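Local atomic coordinates of isomaltose glucohydrolase (Kribbella flavida, PDB entry 5Z3E), a protein that hydrolyses the alpha-1,6-glucosidic linkage of isomaltose from its non-reducing end, giving beta-D-glucose and D-glucose, in the intracellular breakdown of a starch-derived cyclic tetrasaccharide. Residues A[36-41]-A[342-347]; A[43-48]-A[386-391]; A[243-248]-A[253-258]; A[191-196]-A[206-211]. The protein carries 1 engineered substitution. All coordinates share one frame; numbering follows the deposited sequence.

Interaction 1. Residues A[36-41]-A[342-347]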
# COMPACT_ATOMS: atom_id res chain seq x y z
N ALA A 36 -6.30 -14.33 -23.06
CA ALA A 36 -7.74 -14.15 -22.95
C ALA A 36 -8.15 -14.10 -21.48
O ALA A 36 -8.95 -13.25 -21.07
CB ALA A 36 -8.49 -15.24 -23.69
N ARG A 37 -7.61 -15.01 -20.68
CA ARG A 37 -8.01 -15.07 -19.29
C ARG A 37 -7.50 -13.87 -18.49
O ARG A 37 -8.20 -13.33 -17.62
CB ARG A 37 -7.63 -16.40 -18.71
CG ARG A 37 -8.58 -17.52 -19.30
CD ARG A 37 -8.01 -18.90 -19.17
NE ARG A 37 -8.95 -19.91 -19.54
CZ ARG A 37 -9.28 -20.20 -20.80
NH1 ARG A 37 -8.73 -19.52 -21.84
NH2 ARG A 37 -10.13 -21.17 -21.05
N LEU A 38 -6.27 -13.45 -18.77
CA LEU A 38 -5.70 -12.31 -18.06
C LEU A 38 -6.39 -11.02 -18.44
O LEU A 38 -6.60 -10.14 -17.59
CB LEU A 38 -4.18 -12.29 -18.31
CG LEU A 38 -3.46 -13.53 -17.75
CD1 LEU A 38 -2.05 -13.62 -18.30
CD2 LEU A 38 -3.43 -13.53 -16.25
N HIS A 39 -6.75 -10.87 -19.71
CA HIS A 39 -7.51 -9.70 -20.13
C HIS A 39 -8.86 -9.68 -19.44
O HIS A 39 -9.32 -8.63 -18.98
CB HIS A 39 -7.71 -9.72 -21.63
CG HIS A 39 -6.49 -9.37 -22.41
ND1 HIS A 39 -6.35 -9.74 -23.72
CD2 HIS A 39 -5.40 -8.65 -22.11
CE1 HIS A 39 -5.20 -9.27 -24.19
NE2 HIS A 39 -4.60 -8.62 -23.23
N GLU A 40 -9.53 -10.82 -19.36
CA GLU A 40 -10.82 -10.88 -18.70
C GLU A 40 -10.72 -10.53 -17.21
O GLU A 40 -11.56 -9.80 -16.69
CB GLU A 40 -11.45 -12.26 -18.90
CG GLU A 40 -12.69 -12.45 -18.07
CD GLU A 40 -13.81 -11.45 -18.25
OE1 GLU A 40 -13.83 -10.69 -19.27
OE2 GLU A 40 -14.74 -11.47 -17.37
N LEU A 41 -9.69 -11.04 -16.54
CA LEU A 41 -9.51 -10.71 -15.13
C LEU A 41 -9.20 -9.22 -14.95
O LEU A 41 -9.59 -8.63 -13.96
CB LEU A 41 -8.41 -11.57 -14.54
CG LEU A 41 -8.10 -11.42 -13.06
CD1 LEU A 41 -9.35 -11.51 -12.18
CD2 LEU A 41 -7.09 -12.46 -12.63
N TRP A 342 0.18 -16.99 -11.02
CA TRP A 342 -0.27 -17.49 -9.72
C TRP A 342 -1.47 -16.71 -9.21
O TRP A 342 -2.46 -17.29 -8.75
CB TRP A 342 0.87 -17.45 -8.67
CG TRP A 342 0.44 -18.02 -7.35
CD1 TRP A 342 0.48 -19.33 -6.99
CD2 TRP A 342 -0.16 -17.32 -6.25
NE1 TRP A 342 -0.02 -19.50 -5.74
CE2 TRP A 342 -0.43 -18.28 -5.25
CE3 TRP A 342 -0.48 -15.98 -6.00
CZ2 TRP A 342 -1.04 -17.95 -4.04
CZ3 TRP A 342 -1.04 -15.66 -4.80
CH2 TRP A 342 -1.33 -16.63 -3.83
N ILE A 343 -1.42 -15.38 -9.32
CA ILE A 343 -2.55 -14.57 -8.89
C ILE A 343 -3.81 -14.95 -9.67
O ILE A 343 -4.88 -15.12 -9.09
CB ILE A 343 -2.26 -13.08 -9.09
CG1 ILE A 343 -1.13 -12.65 -8.15
CG2 ILE A 343 -3.54 -12.28 -8.89
CD1 ILE A 343 -0.51 -11.35 -8.60
N ALA A 344 -3.71 -15.07 -10.99
CA ALA A 344 -4.88 -15.37 -11.81
C ALA A 344 -5.50 -16.69 -11.38
O ALA A 344 -6.72 -16.85 -11.45
CB ALA A 344 -4.52 -15.36 -13.27
N ASP A 345 -4.68 -17.65 -10.97
CA ASP A 345 -5.16 -18.95 -10.54
C ASP A 345 -5.92 -18.87 -9.21
O ASP A 345 -6.54 -19.88 -8.82
CB ASP A 345 -3.99 -19.92 -10.42
CG ASP A 345 -3.43 -20.34 -11.77
OD1 ASP A 345 -4.11 -20.16 -12.81
OD2 ASP A 345 -2.31 -20.91 -11.78
N GLN A 346 -5.90 -17.73 -8.53
CA GLN A 346 -6.63 -17.59 -7.27
C GLN A 346 -7.99 -16.94 -7.45
O GLN A 346 -8.75 -16.80 -6.51
CB GLN A 346 -5.82 -16.80 -6.23
CG GLN A 346 -4.37 -17.28 -6.13
CD GLN A 346 -4.24 -18.77 -6.07
OE1 GLN A 346 -5.01 -19.45 -5.41
NE2 GLN A 346 -3.25 -19.30 -6.78
N ALA A 347 -8.31 -16.50 -8.68
CA ALA A 347 -9.62 -15.88 -8.90
C ALA A 347 -10.71 -16.94 -8.77
O ALA A 347 -10.53 -18.08 -9.23
CB ALA A 347 -9.66 -15.25 -10.28
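Leu41 and Leu38, one helical turn apart, close over the two small side chains Ala344 and Ala347, a clear case of branched aliphatic groups fitting against a pair of alanines. Leu41 does most of the work. Its CB points at the 342-347 segment, and with CG anti to the backbone N (chi1 -178°) the fork of the side chain is carried straight across the gap. Of its two methyls, CD2 comes down on the backbone of Ala344, 3.7 Å from Ala344 CA, and also touches the methyl of that residue, with Leu41 CD2 3.9 Å from Ala344 CB. The other branch reaches further along the chain, Leu41 CD1 lying 4.2 Å from Ala347 CB. Leu38 adds a second hand: its methyl CD2 stands 3.7 Å from Ala344 CB, so that the alanine methyl is met by both leucines.

The contact packs the N-terminal helix 32-52 against the C-terminal part of helix 333-344 and a type I turn from Ala344 to Ala347, in which Ala347 N binds Ala344 O at 3.2 Å. A further brace lies behind the contact, where Gln346 NE2 donates to Trp342 O (2.9 Å, N-H...O 147°) while standing over one face of the Trp342 ring; Gln346 OE1 is hydrogen-bonded to His359. Tyr388 of helix 382-394 packs against Leu41 and Ile343, bordering the patch.

Because the segments meet through carbon alone, the contact depends on complementary shape: alanine is small enough to let a leucine methyl settle on its backbone, and the polar bonding remains within each segment or goes to third parties.

Interaction 2. Residues A[43-48]-A[386-391]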
# COMPACT_ATOMS: atom_id res chain seq x y z
N ARG A 43 -10.42 -6.77 -16.97
CA ARG A 43 -11.71 -6.11 -17.16
C ARG A 43 -12.56 -6.28 -15.91
O ARG A 43 -13.17 -5.33 -15.42
CB ARG A 43 -12.42 -6.73 -18.40
CG ARG A 43 -13.66 -6.06 -18.74
CD ARG A 43 -14.62 -7.02 -19.46
NE ARG A 43 -15.04 -8.15 -18.61
CZ ARG A 43 -15.81 -8.05 -17.51
NH1 ARG A 43 -16.35 -6.91 -17.14
NH2 ARG A 43 -16.07 -9.14 -16.80
N HIS A 44 -12.63 -7.50 -15.38
CA HIS A 44 -13.39 -7.75 -14.18
C HIS A 44 -12.86 -6.96 -13.00
O HIS A 44 -13.64 -6.47 -12.18
CB HIS A 44 -13.42 -9.25 -13.85
CG HIS A 44 -14.10 -9.56 -12.56
ND1 HIS A 44 -15.48 -9.46 -12.40
CD2 HIS A 44 -13.60 -9.89 -11.35
CE1 HIS A 44 -15.78 -9.74 -11.15
NE2 HIS A 44 -14.67 -10.01 -10.49
N SER A 45 -11.54 -6.83 -12.89
CA SER A 45 -10.95 -6.07 -11.81
C SER A 45 -11.41 -4.62 -11.84
O SER A 45 -11.76 -4.04 -10.81
CB SER A 45 -9.43 -6.14 -11.87
OG SER A 45 -8.93 -7.43 -11.54
N HIS A 46 -11.36 -4.00 -13.01
CA HIS A 46 -11.88 -2.65 -13.13
C HIS A 46 -13.35 -2.58 -12.75
O HIS A 46 -13.79 -1.67 -12.03
CB HIS A 46 -11.66 -2.13 -14.54
CG HIS A 46 -12.41 -0.86 -14.81
ND1 HIS A 46 -13.61 -0.83 -15.44
CD2 HIS A 46 -12.13 0.43 -14.48
CE1 HIS A 46 -14.04 0.42 -15.48
NE2 HIS A 46 -13.16 1.21 -14.92
N ALA A 47 -14.15 -3.54 -13.22
CA ALA A 47 -15.57 -3.53 -12.96
C ALA A 47 -15.88 -3.69 -11.48
O ALA A 47 -16.75 -2.98 -10.96
CB ALA A 47 -16.27 -4.62 -13.78
N VAL A 48 -15.22 -4.59 -10.79
CA VAL A 48 -15.58 -4.84 -9.42
C VAL A 48 -15.12 -3.67 -8.52
O VAL A 48 -15.81 -3.32 -7.57
CB VAL A 48 -15.12 -6.24 -8.98
CG1 VAL A 48 -13.62 -6.27 -8.80
CG2 VAL A 48 -15.80 -6.69 -7.72
N GLY A 386 -6.62 -4.11 -7.43
CA GLY A 386 -5.78 -2.99 -7.81
C GLY A 386 -4.37 -3.41 -8.14
O GLY A 386 -3.79 -2.95 -9.12
N MET A 387 -3.81 -4.29 -7.31
CA MET A 387 -2.46 -4.76 -7.55
C MET A 387 -2.36 -5.62 -8.81
O MET A 387 -1.36 -5.57 -9.53
CB MET A 387 -1.92 -5.56 -6.36
CG MET A 387 -1.77 -4.83 -5.10
SD MET A 387 -0.65 -3.35 -5.21
CE MET A 387 0.89 -4.14 -5.42
N TYR A 388 -3.39 -6.43 -9.07
CA TYR A 388 -3.43 -7.18 -10.32
C TYR A 388 -3.36 -6.24 -11.52
O TYR A 388 -2.58 -6.46 -12.46
CB TYR A 388 -4.71 -8.03 -10.39
CG TYR A 388 -4.79 -8.76 -11.70
CD1 TYR A 388 -4.11 -9.94 -11.89
CD2 TYR A 388 -5.51 -8.23 -12.77
CE1 TYR A 388 -4.14 -10.58 -13.11
CE2 TYR A 388 -5.53 -8.84 -13.99
CZ TYR A 388 -4.89 -10.03 -14.16
OH TYR A 388 -4.87 -10.67 -15.39
N LEU A 389 -4.15 -5.16 -11.48
CA LEU A 389 -4.11 -4.19 -12.55
C LEU A 389 -2.74 -3.57 -12.73
O LEU A 389 -2.29 -3.37 -13.86
CB LEU A 389 -5.17 -3.11 -12.35
CG LEU A 389 -6.61 -3.57 -12.54
CD1 LEU A 389 -7.55 -2.44 -12.20
CD2 LEU A 389 -6.85 -4.04 -13.99
N ILE A 390 -2.07 -3.22 -11.63
CA ILE A 390 -0.74 -2.65 -11.73
C ILE A 390 0.22 -3.63 -12.40
O ILE A 390 0.95 -3.25 -13.31
CB ILE A 390 -0.22 -2.21 -10.35
CG1 ILE A 390 -1.07 -1.08 -9.77
CG2 ILE A 390 1.24 -1.77 -10.46
CD1 ILE A 390 -0.78 -0.73 -8.33
N LEU A 391 0.25 -4.87 -11.93
CA LEU A 391 1.21 -5.82 -12.49
C LEU A 391 0.88 -6.13 -13.97
O LEU A 391 1.78 -6.20 -14.81
CB LEU A 391 1.23 -7.09 -11.65
CG LEU A 391 2.18 -8.19 -12.16
CD1 LEU A 391 3.58 -7.67 -12.39
CD2 LEU A 391 2.17 -9.36 -11.19
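Ser45 and His46 of helix 32-52 bring this segment against Leu389 and Tyr388 of helix 382-394. In sequence order, Ser45 comes first: it turns toward the partner helix, and its CB sits in the fork of Leu389, 3.9 Å from both Leu389 CG and Leu389 CD2. Its hydroxyl, beside the backbone N at chi1 -70°, is 3.7 Å from Tyr388 CD2, approaching the ring obliquely; the polar partners of OG are Leu41 O, one turn back, and His385 ND1. At His46 the backbone makes the touch, N lying 4.2 Å from Leu389 CD1, while the imidazole goes to Asp89 and stacks on Tyr87. An alanine in place of Leu389 would probably open a gap beside Ser45 CB and His46 N, leaving the two helices without their main apolar link here.

The segment axes approach to 9.4 Å at an angle of 140° between their directions, an inclined, roughly antiparallel packing. Tyr87 and Ile84 bring helix 74-87 up to Leu389 and His46 respectively, while helix 317-329 packs against Met387 and Ile390, so that 386-391 lies among helices 32-52, 74-87 and 317-329, consistent with the (alpha/alpha)6 barrel of family 15.

Interaction 3. Residues A[243-248]-A[253-258]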
# COMPACT_ATOMS: atom_id res chain seq x y z
N SER A 243 18.64 7.56 5.65
CA SER A 243 19.72 7.41 6.62
C SER A 243 19.36 6.40 7.70
O SER A 243 20.18 5.59 8.12
CB SER A 243 20.04 8.74 7.29
OG SER A 243 20.58 9.68 6.40
N LEU A 244 18.14 6.47 8.20
CA LEU A 244 17.69 5.58 9.24
C LEU A 244 17.65 4.13 8.74
O LEU A 244 18.09 3.20 9.44
CB LEU A 244 16.35 6.06 9.72
CG LEU A 244 15.80 5.44 10.93
CD1 LEU A 244 16.76 5.51 12.12
CD2 LEU A 244 14.49 6.19 11.31
N VAL A 245 17.13 3.93 7.52
CA VAL A 245 17.11 2.60 6.94
C VAL A 245 18.52 2.08 6.69
O VAL A 245 18.82 0.91 6.95
CB VAL A 245 16.23 2.58 5.69
CG1 VAL A 245 16.31 1.25 4.98
CG2 VAL A 245 14.78 2.91 6.05
N SER A 246 19.43 2.93 6.21
CA SER A 246 20.81 2.48 6.03
C SER A 246 21.45 2.05 7.35
O SER A 246 22.23 1.11 7.39
CB SER A 246 21.64 3.57 5.38
OG SER A 246 21.28 3.78 4.03
N ALA A 247 21.15 2.77 8.43
CA ALA A 247 21.76 2.49 9.73
C ALA A 247 21.20 1.27 10.42
O ALA A 247 21.94 0.60 11.12
CB ALA A 247 21.62 3.70 10.63
N GLU A 248 19.89 1.05 10.28
CA GLU A 248 19.19 0.06 11.11
C GLU A 248 18.27 -0.87 10.36
O GLU A 248 17.71 -1.79 10.96
CB GLU A 248 18.38 0.78 12.21
CG GLU A 248 19.21 1.68 13.09
CD GLU A 248 18.37 2.39 14.13
OE1 GLU A 248 17.46 1.79 14.70
OE2 GLU A 248 18.67 3.58 14.40
N GLY A 253 22.87 -7.40 3.60
CA GLY A 253 22.61 -6.90 2.27
C GLY A 253 21.16 -6.68 1.89
O GLY A 253 20.91 -6.20 0.78
N HIS A 254 20.21 -7.05 2.74
CA HIS A 254 18.80 -6.91 2.42
C HIS A 254 18.09 -6.00 3.40
O HIS A 254 18.48 -5.88 4.57
CB HIS A 254 18.07 -8.28 2.36
CG HIS A 254 18.17 -9.09 3.62
ND1 HIS A 254 17.40 -8.86 4.74
CD2 HIS A 254 18.95 -10.15 3.93
CE1 HIS A 254 17.70 -9.74 5.68
NE2 HIS A 254 18.65 -10.52 5.22
N LEU A 255 17.00 -5.38 2.95
CA LEU A 255 16.11 -4.69 3.88
C LEU A 255 15.55 -5.69 4.88
O LEU A 255 15.44 -6.89 4.61
CB LEU A 255 14.97 -4.02 3.11
CG LEU A 255 15.39 -2.91 2.14
CD1 LEU A 255 14.21 -2.49 1.30
CD2 LEU A 255 15.95 -1.71 2.87
N VAL A 256 15.15 -5.17 6.04
CA VAL A 256 14.52 -5.95 7.09
C VAL A 256 13.17 -5.36 7.46
O VAL A 256 12.85 -4.22 7.14
CB VAL A 256 15.43 -6.11 8.32
CG1 VAL A 256 16.65 -6.93 7.95
CG2 VAL A 256 15.80 -4.76 8.90
N LYS A 257 12.40 -6.17 8.18
CA LYS A 257 11.02 -5.89 8.48
C LYS A 257 10.83 -4.61 9.28
O LYS A 257 9.97 -3.77 8.96
CB LYS A 257 10.51 -7.14 9.18
CG LYS A 257 9.18 -7.10 9.72
CD LYS A 257 8.71 -8.51 10.07
CE LYS A 257 7.51 -8.41 10.83
NZ LYS A 257 6.42 -8.09 10.05
N TRP A 258 11.59 -4.44 10.34
CA TRP A 258 11.58 -3.21 11.11
C TRP A 258 13.01 -2.89 11.51
O TRP A 258 13.90 -3.75 11.51
CB TRP A 258 10.62 -3.26 12.30
CG TRP A 258 10.84 -4.31 13.36
CD1 TRP A 258 11.86 -4.37 14.27
CD2 TRP A 258 9.94 -5.37 13.69
NE1 TRP A 258 11.64 -5.41 15.14
CE2 TRP A 258 10.47 -6.04 14.81
CE3 TRP A 258 8.74 -5.81 13.17
CZ2 TRP A 258 9.82 -7.12 15.42
CZ3 TRP A 258 8.11 -6.89 13.76
CH2 TRP A 258 8.65 -7.53 14.87
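Val245 and Leu255 form the apolar centre of this contact, methyl CG1 of the valine resting 3.7 Å from CD2 of the leucine as the two side chains pass at a slant. Leu255 CD2 comes within range because CG stands beside the backbone N (chi1 -63°), which brings the tip nearer than the CB direction suggests. Three residues on from Val245, a backbone carbonyl takes part: Glu248 O is 4.1 Å from Val256 CG2.

The setting is a helix followed by a small beta hairpin, strand 250-251 running antiparallel to 254-255, which folds the chain back against the last turns of helix 231-248. Gly253, in the connection, has a positive phi of 84°, where a side chain would collide with the preceding carbonyl. Next to it, His254 ND1 gives a nearly straight bond to Leu255 O (2.8 Å, 167°), in the imidazole plane but well above the plane of the carbonyl.

Further out, Leu255 packs on Val250 and on Val284 of helix 283-296, whose Thr288 accepts from Leu255 N. The Trp258 ring, stacked on His203, lies about 5 Å from the side chain of Asp195, the predicted proton acceptor.

Interaction 4. Residues A[191-196]-A[206-211]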
# COMPACT_ATOMS: atom_id res chain seq x y z
N ARG A 191 8.14 8.45 14.11
CA ARG A 191 7.45 7.88 15.24
C ARG A 191 7.20 6.39 15.04
O ARG A 191 6.79 5.97 13.97
CB ARG A 191 6.09 8.59 15.34
CG ARG A 191 5.32 8.33 16.54
CD ARG A 191 4.07 9.20 16.50
NE ARG A 191 3.19 8.91 17.57
CZ ARG A 191 2.79 9.77 18.49
NH1 ARG A 191 3.25 11.04 18.52
NH2 ARG A 191 1.92 9.36 19.32
N PRO A 192 7.38 5.57 16.10
CA PRO A 192 6.93 4.18 16.07
C PRO A 192 5.43 4.11 15.74
O PRO A 192 4.65 4.98 16.15
CB PRO A 192 7.22 3.68 17.48
CG PRO A 192 8.37 4.54 17.98
CD PRO A 192 8.08 5.89 17.37
N CYS A 193 5.02 3.07 15.03
CA CYS A 193 3.61 2.86 14.81
C CYS A 193 3.39 1.39 14.45
O CYS A 193 4.34 0.64 14.25
CB CYS A 193 3.04 3.80 13.75
SG CYS A 193 3.61 3.50 12.06
N TYR A 194 2.13 0.97 14.37
CA TYR A 194 1.84 -0.38 13.90
C TYR A 194 2.24 -0.49 12.42
O TYR A 194 2.15 0.48 11.66
CB TYR A 194 0.36 -0.71 14.04
CG TYR A 194 -0.19 -0.76 15.46
CD1 TYR A 194 -0.72 0.38 16.06
CD2 TYR A 194 -0.23 -1.92 16.19
CE1 TYR A 194 -1.27 0.37 17.33
CE2 TYR A 194 -0.83 -1.93 17.51
CZ TYR A 194 -1.32 -0.77 18.03
OH TYR A 194 -1.89 -0.81 19.29
N ASP A 195 2.64 -1.69 12.03
CA ASP A 195 2.99 -1.98 10.66
C ASP A 195 1.74 -2.06 9.78
O ASP A 195 0.62 -1.89 10.26
CB ASP A 195 3.88 -3.21 10.58
CG ASP A 195 3.24 -4.51 11.02
OD1 ASP A 195 2.01 -4.58 11.11
OD2 ASP A 195 4.04 -5.45 11.24
N TRP A 196 1.93 -2.33 8.48
CA TRP A 196 0.79 -2.44 7.58
C TRP A 196 -0.21 -3.45 8.08
O TRP A 196 -1.39 -3.36 7.77
CB TRP A 196 1.17 -2.89 6.18
CG TRP A 196 2.01 -1.99 5.31
CD1 TRP A 196 2.69 -0.81 5.63
CD2 TRP A 196 2.32 -2.27 3.95
NE1 TRP A 196 3.36 -0.37 4.51
CE2 TRP A 196 3.19 -1.25 3.48
CE3 TRP A 196 1.95 -3.28 3.07
CZ2 TRP A 196 3.67 -1.22 2.16
CZ3 TRP A 196 2.41 -3.23 1.76
CH2 TRP A 196 3.27 -2.23 1.33
N VAL A 206 10.04 -0.85 8.08
CA VAL A 206 10.71 -0.36 6.89
C VAL A 206 9.73 -0.11 5.74
O VAL A 206 9.92 0.87 5.02
CB VAL A 206 11.91 -1.27 6.55
CG1 VAL A 206 12.54 -0.90 5.22
CG2 VAL A 206 12.95 -1.15 7.66
N SER A 207 8.67 -0.90 5.59
CA SER A 207 7.71 -0.60 4.54
C SER A 207 6.79 0.58 4.89
O SER A 207 6.18 1.14 3.98
CB SER A 207 6.90 -1.82 4.13
OG SER A 207 6.09 -2.25 5.20
N THR A 208 6.70 0.95 6.15
CA THR A 208 6.02 2.19 6.55
C THR A 208 6.90 3.40 6.26
O THR A 208 6.48 4.35 5.60
CB THR A 208 5.58 2.14 8.01
OG1 THR A 208 4.67 1.06 8.15
CG2 THR A 208 4.98 3.45 8.44
N LEU A 209 8.15 3.34 6.72
CA LEU A 209 9.13 4.36 6.36
C LEU A 209 9.21 4.49 4.86
O LEU A 209 9.31 5.61 4.32
CB LEU A 209 10.49 3.99 6.96
CG LEU A 209 10.57 4.10 8.48
CD1 LEU A 209 11.82 3.39 8.99
CD2 LEU A 209 10.56 5.55 8.94
N GLY A 210 9.20 3.37 4.13
CA GLY A 210 9.26 3.41 2.70
C GLY A 210 8.07 4.12 2.08
O GLY A 210 8.24 4.93 1.16
N ALA A 211 6.86 3.82 2.54
CA ALA A 211 5.66 4.48 2.03
C ALA A 211 5.76 5.99 2.22
O ALA A 211 5.39 6.77 1.34
CB ALA A 211 4.44 3.93 2.73
O HOH W 1 2.25 1.70 9.14
O HOH W 2 4.80 -1.74 7.69
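Trp196, with CG beside its backbone N (chi1 -67°), and Ser207, with OG between N and the carbonyl carbon (chi1 65°), meet so that the serine hydroxyl lies over one face of the indole, 3.4 Å above its plane toward the rim. The indole NE1 gives a weak bond to Ser207 O (3.2 Å, 138°), an oxygen that Ala211 N also uses. Thr208 comes in at the ring edge, its OG1 3.7 Å from Trp196 CD1, while its methyl CG2 packs on Cys193 SG at 3.9 Å.

Such a loop between helices of an (alpha/alpha)6 barrel is where family 15 enzymes carry catalytic residues; here it holds Asp195, the predicted proton acceptor, whose OD1 is bound by Glu199 N, and leads to Glu198, the inferred proton donor. A lysine in place of Trp196 would probably lose the weak NE1 bond to Ser207 O and the ring face under Ser207 OG, and bring a charge into a buried site.

Two waters tie loop to helix. Water 1 accepts a hydrogen bond from Thr208 OG1 (2.7 Å) and donates one to Tyr194 O. Water 2 accepts from Trp196 N at 3.0 Å, donates to Thr208 OG1 and bonds Ser207 OG, itself linked to Ser267.

In the fold
From the N terminus, helix 32-52 opens the two longest loops: 36-41 begins interaction 1, closed at 342-347, and 43-48 begins interaction 2, closed later at 386-391. These loops therefore cross, and they meet physically where Tyr388 OH reaches Leu38 O. Both enclose the short-range pair, which runs in series: interaction 4 joins 191-196 to the start of helix 206-220, then interaction 3 folds 253-258 back onto helix 231-248. That pair also touches, through a probable hydrogen bond from Val206 N to Lys257 O. Interaction 2 thus brings the first and last helices, 32-52 and 382-394, together and interaction 1 adds helix 333-344, while the local loops shape the region around Asp195.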